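PDB 3KY8: putative riboflavin biosynthesis protein from Shewanella loihica, which probably acts as an NADPH-dependent reductase of the RibD C-terminal type, perhaps reducing 5-amino-6-(5-phosphoribosylamino)uracil in riboflavin biosynthesis. Local coordinates for residues K179-V182 against T188-T191; L41-S46 against I157-G162; P89-S94 against K125-L130; V58-R63 against E129-G134. All coordinates share one frame; numbering follows the deposited sequence.

All four contacts reach one mixed sheet, the core of this dihydrofolate reductase-like fold. Interactions 3 and 4 meet on the strand 129-133, share Glu129 and Leu130, and have centres about 10 Å apart. Both lie, in sequence, inside the long loop closed by interaction 2. Interaction 1, the hairpin 179-182 with 188-191, follows later in the chain; its centre is about 19 Å from that of interaction 2 and about 26 Å from that of interaction 3. Interactions 1 and 2 both touch the second subunit. Unidentified bound molecules, perhaps from the crystallisation liquor, lie about 4 Å from the side chain of Tyr131 and about 6 Å from that of Gln189, and may mark a pocket.

Interaction 1 (K179-V182 against T188-T191); sequences KSEV and TQTT
Glu181 and Gln189 form a hydrogen-bonded pair in an antiparallel beta hairpin, built from strands 173-183 and 187-194 at one edge of the sheet within this chain. Their backbones are joined twice: Gln189 N gives a nearly straight bond to Glu181 O (2.9 Å), and Glu181 N reaches Gln189 O at 3.1 Å. Farther along, Thr191 N binds Lys179 O at 2.8 Å. Between these pairs the non-hydrogen-bonded positions bring CA atoms close to carbonyls, as where Ser180 CA lies 3.4 Å from Gln189 O.

The side chains divide by face. Ser180, Val182, Thr188 and Thr190 share the face that packs on the second subunit, where small and beta-branched residues keep a low profile. Lys179, Glu181, Gln189 and Thr191 take the other. There Lys179 NZ forms a salt bridge with Glu181 OE2 through a weak hydrogen bond (3.3 Å), while Gln189 NE2 turns to Thr153 OG1 and Thr55 O. A water donates to Gln189 O at 2.8 Å, meets Thr191 OG1 and weakly reaches Lys179 O across the hairpin.

On the interface face, Ser180 OG stands anti to its backbone nitrogen (chi1 -169°), which brings it to a hydroxyl-hydroxyl hydrogen bond of 2.9 Å with Thr190 OG1.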
# COMPACT_ATOMS: atom_id res chain seq x y z
N LYS A 179 -15.77 -0.62 3.24
CA LYS A 179 -15.59 -1.41 4.44
C LYS A 179 -14.10 -1.59 4.68
O LYS A 179 -13.29 -1.69 3.74
CB LYS A 179 -16.26 -2.77 4.25
CG LYS A 179 -16.32 -3.65 5.48
CD LYS A 179 -16.85 -5.05 5.12
CE LYS A 179 -17.31 -5.77 6.42
NZ LYS A 179 -17.85 -7.11 6.18
N SER A 180 -13.74 -1.62 5.96
CA SER A 180 -12.41 -2.01 6.38
C SER A 180 -12.54 -2.71 7.70
O SER A 180 -13.23 -2.22 8.57
CB SER A 180 -11.54 -0.79 6.53
OG SER A 180 -10.22 -1.19 6.70
N GLU A 181 -11.91 -3.87 7.84
CA GLU A 181 -11.94 -4.62 9.08
C GLU A 181 -10.66 -5.38 9.26
O GLU A 181 -9.96 -5.65 8.29
CB GLU A 181 -13.11 -5.61 9.06
CG GLU A 181 -13.00 -6.69 8.03
CD GLU A 181 -14.24 -7.59 7.97
OE1 GLU A 181 -14.68 -8.03 9.05
OE2 GLU A 181 -14.75 -7.87 6.85
N VAL A 182 -10.35 -5.69 10.51
CA VAL A 182 -9.26 -6.59 10.83
C VAL A 182 -9.83 -8.01 10.71
O VAL A 182 -10.87 -8.31 11.28
CB VAL A 182 -8.68 -6.30 12.24
CG1 VAL A 182 -7.58 -7.32 12.60
CG2 VAL A 182 -8.12 -4.87 12.31
N THR A 188 -5.50 -6.48 7.66
CA THR A 188 -6.56 -5.54 7.35
C THR A 188 -7.08 -5.95 6.02
O THR A 188 -6.30 -6.34 5.16
CB THR A 188 -6.14 -4.06 7.37
OG1 THR A 188 -5.12 -3.80 6.37
CG2 THR A 188 -5.66 -3.67 8.78
N GLN A 189 -8.40 -5.92 5.88
CA GLN A 189 -9.07 -6.16 4.62
C GLN A 189 -10.00 -4.97 4.32
O GLN A 189 -10.96 -4.76 5.05
CB GLN A 189 -9.84 -7.48 4.63
CG GLN A 189 -10.45 -7.85 3.27
CD GLN A 189 -11.03 -9.24 3.22
OE1 GLN A 189 -12.14 -9.47 3.69
NE2 GLN A 189 -10.30 -10.18 2.61
N THR A 190 -9.68 -4.23 3.27
CA THR A 190 -10.40 -3.05 2.88
C THR A 190 -10.99 -3.19 1.49
O THR A 190 -10.31 -3.59 0.55
CB THR A 190 -9.48 -1.80 2.94
OG1 THR A 190 -8.78 -1.80 4.20
CG2 THR A 190 -10.30 -0.50 2.84
N THR A 191 -12.25 -2.76 1.36
CA THR A 191 -13.01 -2.84 0.13
C THR A 191 -13.20 -1.42 -0.41
O THR A 191 -13.79 -0.57 0.25
CB THR A 191 -14.39 -3.47 0.38
OG1 THR A 191 -14.21 -4.78 0.96
CG2 THR A 191 -15.21 -3.53 -0.92
O HOH W 1 -13.34 -5.13 3.72

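Interaction 2 (L41-S46 against I157-G162); sequences LDWLHS and ILLGGG
Leu159 lays its CD1 methyl over one face of the Trp43 indole, 3.9 Å from the centroid of the five-membered ring and only 7° off the ring normal. This is a CH-pi contact, and the broad aromatic face suits a branched leucine: the second methyl, CD2, rests 3.9 Å from Trp43 CB, near the ring's attachment. Ile157 adds its CG2 methyl obliquely, 4.1 Å from Trp43 CE3 on the benzene part.

Behind this first shell, Leu44 CD2 lies over the opposite face, toward its rim, so that the indole is sandwiched between two leucines. Trp43 places CG between its backbone nitrogen and carbonyl carbon (chi1 56°), directing the ring toward the strand end. The 3-10 turn 42-45 carrying it is closed by Ser46, whose OG and N both donate to Trp43 O, at 2.8 Å from OG. Trp43 NE1 makes a weak bond to Lys40 O. On the other side, Asp31 accepts from the backbone N of Leu159 and of Gly160.

The contact thus joins the loop between strand 21-29 and helix 57-63 to the end of strand 149-158, whose Phe155 meets Trp43 edge-to-face and whose Ile157 and Leu158 pair with an antiparallel strand of the second subunit.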
# COMPACT_ATOMS: atom_id res chain seq x y z
N LEU A 41 5.16 -16.91 -2.18
CA LEU A 41 4.06 -16.46 -1.32
C LEU A 41 4.16 -17.02 0.09
O LEU A 41 3.16 -17.11 0.82
CB LEU A 41 2.72 -16.93 -1.91
CG LEU A 41 2.36 -16.48 -3.33
CD1 LEU A 41 0.96 -17.04 -3.64
CD2 LEU A 41 2.39 -14.95 -3.48
N ASP A 42 5.36 -17.38 0.50
CA ASP A 42 5.57 -17.95 1.83
C ASP A 42 5.18 -16.96 2.94
O ASP A 42 4.69 -17.37 3.99
CB ASP A 42 7.04 -18.34 2.03
CG ASP A 42 7.52 -19.42 1.06
OD1 ASP A 42 6.74 -20.30 0.65
OD2 ASP A 42 8.72 -19.37 0.73
N TRP A 43 5.41 -15.68 2.69
CA TRP A 43 5.00 -14.60 3.60
C TRP A 43 3.50 -14.55 3.91
O TRP A 43 3.12 -14.00 4.93
CB TRP A 43 5.44 -13.25 3.05
CG TRP A 43 4.92 -12.97 1.68
CD1 TRP A 43 5.47 -13.38 0.50
CD2 TRP A 43 3.75 -12.25 1.35
NE1 TRP A 43 4.71 -12.95 -0.55
CE2 TRP A 43 3.64 -12.26 -0.06
CE3 TRP A 43 2.78 -11.58 2.11
CZ2 TRP A 43 2.63 -11.62 -0.72
CZ3 TRP A 43 1.78 -10.94 1.45
CH2 TRP A 43 1.68 -10.99 0.05
N LEU A 44 2.66 -15.11 3.04
CA LEU A 44 1.25 -15.29 3.35
C LEU A 44 1.14 -16.11 4.62
O LEU A 44 0.25 -15.87 5.40
CB LEU A 44 0.47 -15.94 2.22
CG LEU A 44 0.28 -15.12 0.95
CD1 LEU A 44 -0.56 -15.92 -0.03
CD2 LEU A 44 -0.40 -13.81 1.23
N HIS A 45 2.07 -17.02 4.88
CA HIS A 45 2.04 -17.82 6.14
C HIS A 45 2.62 -17.08 7.36
O HIS A 45 2.76 -17.68 8.41
CB HIS A 45 2.74 -19.19 5.96
CG HIS A 45 2.24 -19.98 4.79
ND1 HIS A 45 0.94 -20.45 4.70
CD2 HIS A 45 2.85 -20.37 3.65
CE1 HIS A 45 0.78 -21.10 3.56
NE2 HIS A 45 1.93 -21.06 2.90
N SER A 46 2.90 -15.78 7.24
CA SER A 46 3.42 -14.98 8.35
C SER A 46 2.36 -14.76 9.41
O SER A 46 2.66 -14.45 10.56
CB SER A 46 3.97 -13.64 7.86
OG SER A 46 2.96 -12.70 7.44
N ILE A 157 3.75 -6.98 6.89
CA ILE A 157 5.14 -7.34 6.61
C ILE A 157 5.70 -6.40 5.53
O ILE A 157 5.00 -6.09 4.59
CB ILE A 157 5.26 -8.85 6.24
CG1 ILE A 157 6.74 -9.28 6.15
CG2 ILE A 157 4.50 -9.17 4.99
CD1 ILE A 157 6.99 -10.79 6.08
N LEU A 158 6.90 -5.87 5.74
CA LEU A 158 7.65 -5.16 4.69
C LEU A 158 8.55 -6.18 3.98
O LEU A 158 9.49 -6.72 4.58
CB LEU A 158 8.49 -4.01 5.25
CG LEU A 158 7.68 -2.82 5.83
CD1 LEU A 158 8.57 -1.88 6.59
CD2 LEU A 158 6.80 -2.06 4.80
N LEU A 159 8.25 -6.46 2.73
CA LEU A 159 9.07 -7.39 1.94
C LEU A 159 10.32 -6.74 1.40
O LEU A 159 11.34 -7.42 1.26
CB LEU A 159 8.29 -8.02 0.79
CG LEU A 159 7.15 -8.97 1.18
CD1 LEU A 159 6.52 -9.55 -0.07
CD2 LEU A 159 7.55 -10.10 2.09
N GLY A 160 10.26 -5.46 1.06
CA GLY A 160 11.42 -4.72 0.57
C GLY A 160 11.85 -5.00 -0.86
O GLY A 160 12.99 -4.67 -1.25
N GLY A 161 10.95 -5.63 -1.62
CA GLY A 161 11.20 -6.05 -3.00
C GLY A 161 10.25 -7.15 -3.36
O GLY A 161 9.69 -7.78 -2.48
N GLY A 162 10.08 -7.39 -4.64
CA GLY A 162 9.14 -8.42 -5.13
C GLY A 162 8.39 -7.92 -6.35
O GLY A 162 8.88 -7.05 -7.07

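Interaction 3 (P89-S94 against K125-L130); sequences PVFVLS and KGFNEL
Phe91 and Phe127 make a T-shaped (edge-to-face) aromatic contact between strand 90-93 and the connection that leads from helix 115-124 into strand 129-133. The edge of Phe91 is directed at the face of Phe127, with centroids 5.2 Å apart and ring planes at 73°. Phe91 CZ stands almost over the centre of the Phe127 ring, 3.9 Å above its plane, and its neighbour CE2 lies 4.1 Å from Phe127 CD1. In this geometry the weakly positive C-H rim of one ring meets the electron-rich face of the other.

Pro89 extends the apolar patch, its CG lying 4.0 Å from Phe127 CE1 and approaching the ring obliquely. With its compact ring, proline offers a rigid apolar surface just before the strand begins. Both phenylalanines carry CG anti to the carbonyl carbon (chi1 near -60°), and each ring reaches toward the opposite segment. No hydrogen bond links the two segments, so this contact rests on apolar and aromatic surface.

The route to Phe127 is set by Gly126, which ends the preceding helix in a Schellman motif with positive phi (97°), where a side chain would jam against the preceding carbonyl O, so glycine fits. Beyond the turn, Phe127 O accepts from Asn123 ND2, while Asp65 OD2 accepts hydrogen bonds from the backbone N of Asn128 and of Glu129.

Around the pair, Leu122 of helix 115-124 packs on Phe91 and on Leu130, Phe109 of strand 108-111 touches both Pro89 and Phe91, and the backbone of Phe91 bonds to strand 66-70, the neighbour lying between strands 90-93 and 129-133 in the sheet.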
# COMPACT_ATOMS: atom_id res chain seq x y z
N PRO A 89 -14.46 -20.14 -15.37
CA PRO A 89 -13.44 -20.06 -16.41
C PRO A 89 -12.39 -19.00 -16.15
O PRO A 89 -12.70 -17.92 -15.62
CB PRO A 89 -14.23 -19.67 -17.65
CG PRO A 89 -15.64 -19.96 -17.32
CD PRO A 89 -15.79 -19.83 -15.90
N VAL A 90 -11.16 -19.30 -16.54
CA VAL A 90 -10.07 -18.33 -16.48
C VAL A 90 -9.75 -17.91 -17.91
O VAL A 90 -9.32 -18.72 -18.70
CB VAL A 90 -8.80 -18.91 -15.85
CG1 VAL A 90 -7.58 -17.96 -16.09
CG2 VAL A 90 -9.02 -19.21 -14.38
N PHE A 91 -9.96 -16.64 -18.21
CA PHE A 91 -9.60 -16.06 -19.48
C PHE A 91 -8.21 -15.48 -19.35
O PHE A 91 -7.96 -14.72 -18.43
CB PHE A 91 -10.61 -14.99 -19.82
CG PHE A 91 -11.99 -15.52 -19.91
CD1 PHE A 91 -12.34 -16.34 -20.99
CD2 PHE A 91 -12.91 -15.26 -18.94
CE1 PHE A 91 -13.61 -16.87 -21.07
CE2 PHE A 91 -14.17 -15.77 -19.01
CZ PHE A 91 -14.53 -16.58 -20.09
N VAL A 92 -7.31 -15.88 -20.24
CA VAL A 92 -5.92 -15.50 -20.11
C VAL A 92 -5.55 -14.62 -21.25
O VAL A 92 -5.76 -14.96 -22.42
CB VAL A 92 -4.97 -16.68 -20.08
CG1 VAL A 92 -3.54 -16.22 -20.34
CG2 VAL A 92 -5.08 -17.37 -18.70
N LEU A 93 -5.00 -13.47 -20.85
CA LEU A 93 -4.57 -12.40 -21.74
C LEU A 93 -3.15 -12.69 -22.17
O LEU A 93 -2.17 -12.52 -21.40
CB LEU A 93 -4.63 -11.05 -21.01
CG LEU A 93 -5.64 -10.02 -21.51
CD1 LEU A 93 -5.39 -8.72 -20.73
CD2 LEU A 93 -5.50 -9.79 -23.02
N SER A 94 -3.03 -13.19 -23.39
CA SER A 94 -1.71 -13.33 -23.95
C SER A 94 -1.85 -13.02 -25.43
O SER A 94 -2.75 -13.53 -26.16
CB SER A 94 -1.06 -14.72 -23.69
OG SER A 94 0.35 -14.73 -23.95
N LYS A 125 -21.38 -12.26 -23.91
CA LYS A 125 -21.59 -13.69 -23.69
C LYS A 125 -22.07 -14.05 -22.30
O LYS A 125 -22.24 -15.21 -22.02
CB LYS A 125 -20.30 -14.44 -23.98
CG LYS A 125 -19.92 -14.42 -25.46
CD LYS A 125 -18.53 -15.00 -25.62
CE LYS A 125 -18.06 -15.05 -27.05
NZ LYS A 125 -16.63 -15.50 -27.08
N GLY A 126 -22.28 -13.06 -21.44
CA GLY A 126 -22.81 -13.28 -20.11
C GLY A 126 -21.80 -13.38 -18.99
O GLY A 126 -22.17 -13.73 -17.88
N PHE A 127 -20.54 -13.08 -19.28
CA PHE A 127 -19.48 -13.00 -18.28
C PHE A 127 -19.34 -11.52 -17.91
O PHE A 127 -18.56 -10.78 -18.48
CB PHE A 127 -18.17 -13.59 -18.83
CG PHE A 127 -18.27 -15.03 -19.25
CD1 PHE A 127 -18.23 -16.06 -18.29
CD2 PHE A 127 -18.45 -15.38 -20.58
CE1 PHE A 127 -18.34 -17.39 -18.67
CE2 PHE A 127 -18.54 -16.70 -20.96
CZ PHE A 127 -18.49 -17.71 -20.01
N ASN A 128 -20.17 -11.10 -16.98
CA ASN A 128 -20.39 -9.71 -16.65
C ASN A 128 -19.59 -9.30 -15.41
O ASN A 128 -19.09 -8.17 -15.34
CB ASN A 128 -21.90 -9.49 -16.37
CG ASN A 128 -22.79 -9.79 -17.57
OD1 ASN A 128 -23.86 -10.39 -17.44
ND2 ASN A 128 -22.35 -9.40 -18.74
N GLU A 129 -19.49 -10.21 -14.46
CA GLU A 129 -18.70 -9.99 -13.24
C GLU A 129 -17.40 -10.78 -13.34
O GLU A 129 -17.38 -12.00 -13.38
CB GLU A 129 -19.54 -10.37 -12.01
CG GLU A 129 -20.62 -9.30 -11.71
CD GLU A 129 -21.67 -9.75 -10.72
OE1 GLU A 129 -22.31 -10.80 -11.00
OE2 GLU A 129 -21.90 -9.06 -9.68
N LEU A 130 -16.30 -10.05 -13.48
CA LEU A 130 -15.00 -10.63 -13.75
C LEU A 130 -14.03 -10.36 -12.63
O LEU A 130 -13.94 -9.25 -12.13
CB LEU A 130 -14.46 -10.09 -15.07
CG LEU A 130 -15.31 -10.45 -16.30
CD1 LEU A 130 -14.88 -9.64 -17.57
CD2 LEU A 130 -15.34 -11.97 -16.48

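Interaction 4 (V58-R63 against E129-G134); sequences VALMER and ELYIDG
Glu129 OE2 is gripped by two donors: Arg63 NE at 3.0 Å in a nearly straight salt-bridge hydrogen bond, and a water at 2.7 Å that accepts from Arg63 NH2. The carboxylate oxygen lies at the edge of the guanidinium, almost in its plane, whereas NE comes from above the carboxylate, 56° out of its plane. Arginine suits this place because its extended chain spans from the helix end to the strand and offers several N-H groups; NH1 forms a salt bridge with Glu149. The two acids probably stabilise the guanidinium's positive charge.

Deeper in, the contact turns apolar. Leu60 projects CD2 over the centre of the Tyr131 ring, 3.5 Å from the centroid, as a CH-pi contact. CG of Leu60 is anti to its backbone nitrogen (chi1 176°), which with chi2 76° brings CD2 there. Met61, present as selenomethionine, bends at chi2 and chi3 so that SE lies obliquely 3.9 Å from Tyr131 CD2, a Met-aromatic contact. Tyrosine combines this apolar ring with a hydroxyl that bonds to Phe25 O.

Helix 57-63 thus packs on strand 129-133 of the central sheet in the alpha/beta manner of the RibD C-terminal, dihydrofolate reductase-like fold.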
# COMPACT_ATOMS: atom_id res chain seq x y z
N VAL A 58 -14.55 -17.77 -1.27
CA VAL A 58 -15.67 -18.60 -1.66
C VAL A 58 -16.75 -17.70 -2.21
O VAL A 58 -17.32 -18.01 -3.24
CB VAL A 58 -16.23 -19.49 -0.51
CG1 VAL A 58 -16.88 -20.76 -1.07
CG2 VAL A 58 -15.15 -19.90 0.42
N ALA A 59 -17.01 -16.59 -1.54
CA ALA A 59 -18.07 -15.68 -1.96
C ALA A 59 -17.72 -14.91 -3.28
O ALA A 59 -18.59 -14.72 -4.17
CB ALA A 59 -18.43 -14.72 -0.82
N LEU A 60 -16.47 -14.49 -3.42
CA LEU A 60 -16.01 -13.91 -4.66
C LEU A 60 -16.29 -14.89 -5.82
O LEU A 60 -16.93 -14.51 -6.84
CB LEU A 60 -14.52 -13.60 -4.56
CG LEU A 60 -13.84 -13.08 -5.85
CD1 LEU A 60 -14.22 -11.63 -6.07
CD2 LEU A 60 -12.33 -13.27 -5.70
N MSE A 61 -15.88 -16.15 -5.65
CA MSE A 61 -15.98 -17.15 -6.73
C MSE A 61 -17.40 -17.49 -7.09
O MSE A 61 -17.70 -17.84 -8.24
CB MSE A 61 -15.24 -18.43 -6.37
CG MSE A 61 -13.75 -18.25 -6.38
SE MSE A 61 -12.99 -17.43 -7.98
CE MSE A 61 -13.63 -18.73 -9.28
N GLU A 62 -18.29 -17.40 -6.11
CA GLU A 62 -19.68 -17.64 -6.34
C GLU A 62 -20.29 -16.47 -7.13
O GLU A 62 -21.23 -16.66 -7.90
CB GLU A 62 -20.41 -17.81 -5.03
CG GLU A 62 -21.80 -17.21 -5.04
CD GLU A 62 -22.79 -18.06 -4.35
OE1 GLU A 62 -22.47 -18.53 -3.22
OE2 GLU A 62 -23.88 -18.25 -4.95
N ARG A 63 -19.77 -15.27 -6.89
CA ARG A 63 -20.28 -14.07 -7.53
C ARG A 63 -19.77 -13.89 -8.96
O ARG A 63 -20.51 -13.49 -9.85
CB ARG A 63 -19.92 -12.83 -6.69
CG ARG A 63 -20.23 -11.54 -7.39
CD ARG A 63 -19.83 -10.34 -6.59
NE ARG A 63 -20.01 -9.12 -7.36
CZ ARG A 63 -19.43 -7.94 -7.07
NH1 ARG A 63 -18.62 -7.81 -6.03
NH2 ARG A 63 -19.65 -6.89 -7.84
N GLU A 129 -19.49 -10.21 -14.46
CA GLU A 129 -18.70 -9.99 -13.24
C GLU A 129 -17.40 -10.78 -13.34
O GLU A 129 -17.38 -12.00 -13.38
CB GLU A 129 -19.54 -10.37 -12.01
CG GLU A 129 -20.62 -9.30 -11.71
CD GLU A 129 -21.67 -9.75 -10.72
OE1 GLU A 129 -22.31 -10.80 -11.00
OE2 GLU A 129 -21.90 -9.06 -9.68
N LEU A 130 -16.30 -10.05 -13.48
CA LEU A 130 -15.00 -10.63 -13.75
C LEU A 130 -14.03 -10.36 -12.63
O LEU A 130 -13.94 -9.25 -12.13
CB LEU A 130 -14.46 -10.09 -15.07
CG LEU A 130 -15.31 -10.45 -16.30
CD1 LEU A 130 -14.88 -9.64 -17.57
CD2 LEU A 130 -15.34 -11.97 -16.48
N TYR A 131 -13.33 -11.41 -12.23
CA TYR A 131 -12.28 -11.35 -11.20
C TYR A 131 -10.93 -11.13 -11.91
O TYR A 131 -10.38 -12.02 -12.53
CB TYR A 131 -12.37 -12.63 -10.37
CG TYR A 131 -11.22 -12.95 -9.44
CD1 TYR A 131 -10.37 -11.96 -8.94
CD2 TYR A 131 -11.04 -14.25 -8.99
CE1 TYR A 131 -9.34 -12.27 -8.10
CE2 TYR A 131 -10.02 -14.57 -8.12
CZ TYR A 131 -9.18 -13.57 -7.68
OH TYR A 131 -8.17 -13.90 -6.84
N ILE A 132 -10.45 -9.88 -11.86
CA ILE A 132 -9.23 -9.49 -12.54
C ILE A 132 -8.04 -9.79 -11.63
O ILE A 132 -7.97 -9.26 -10.49
CB ILE A 132 -9.24 -7.99 -12.93
CG1 ILE A 132 -10.57 -7.58 -13.58
CG2 ILE A 132 -8.08 -7.69 -13.84
CD1 ILE A 132 -11.06 -8.46 -14.74
N ASP A 133 -7.10 -10.63 -12.10
CA ASP A 133 -5.98 -11.09 -11.27
C ASP A 133 -4.65 -10.99 -12.00
O ASP A 133 -4.57 -11.13 -13.20
CB ASP A 133 -6.20 -12.53 -10.79
CG ASP A 133 -5.31 -12.90 -9.59
OD1 ASP A 133 -5.01 -12.02 -8.74
OD2 ASP A 133 -4.94 -14.08 -9.48
N GLY A 134 -3.59 -10.72 -11.24
CA GLY A 134 -2.27 -10.56 -11.81
C GLY A 134 -1.91 -9.10 -11.83
O GLY A 134 -2.70 -8.28 -12.25
O HOH W 2 -21.75 -6.41 -10.13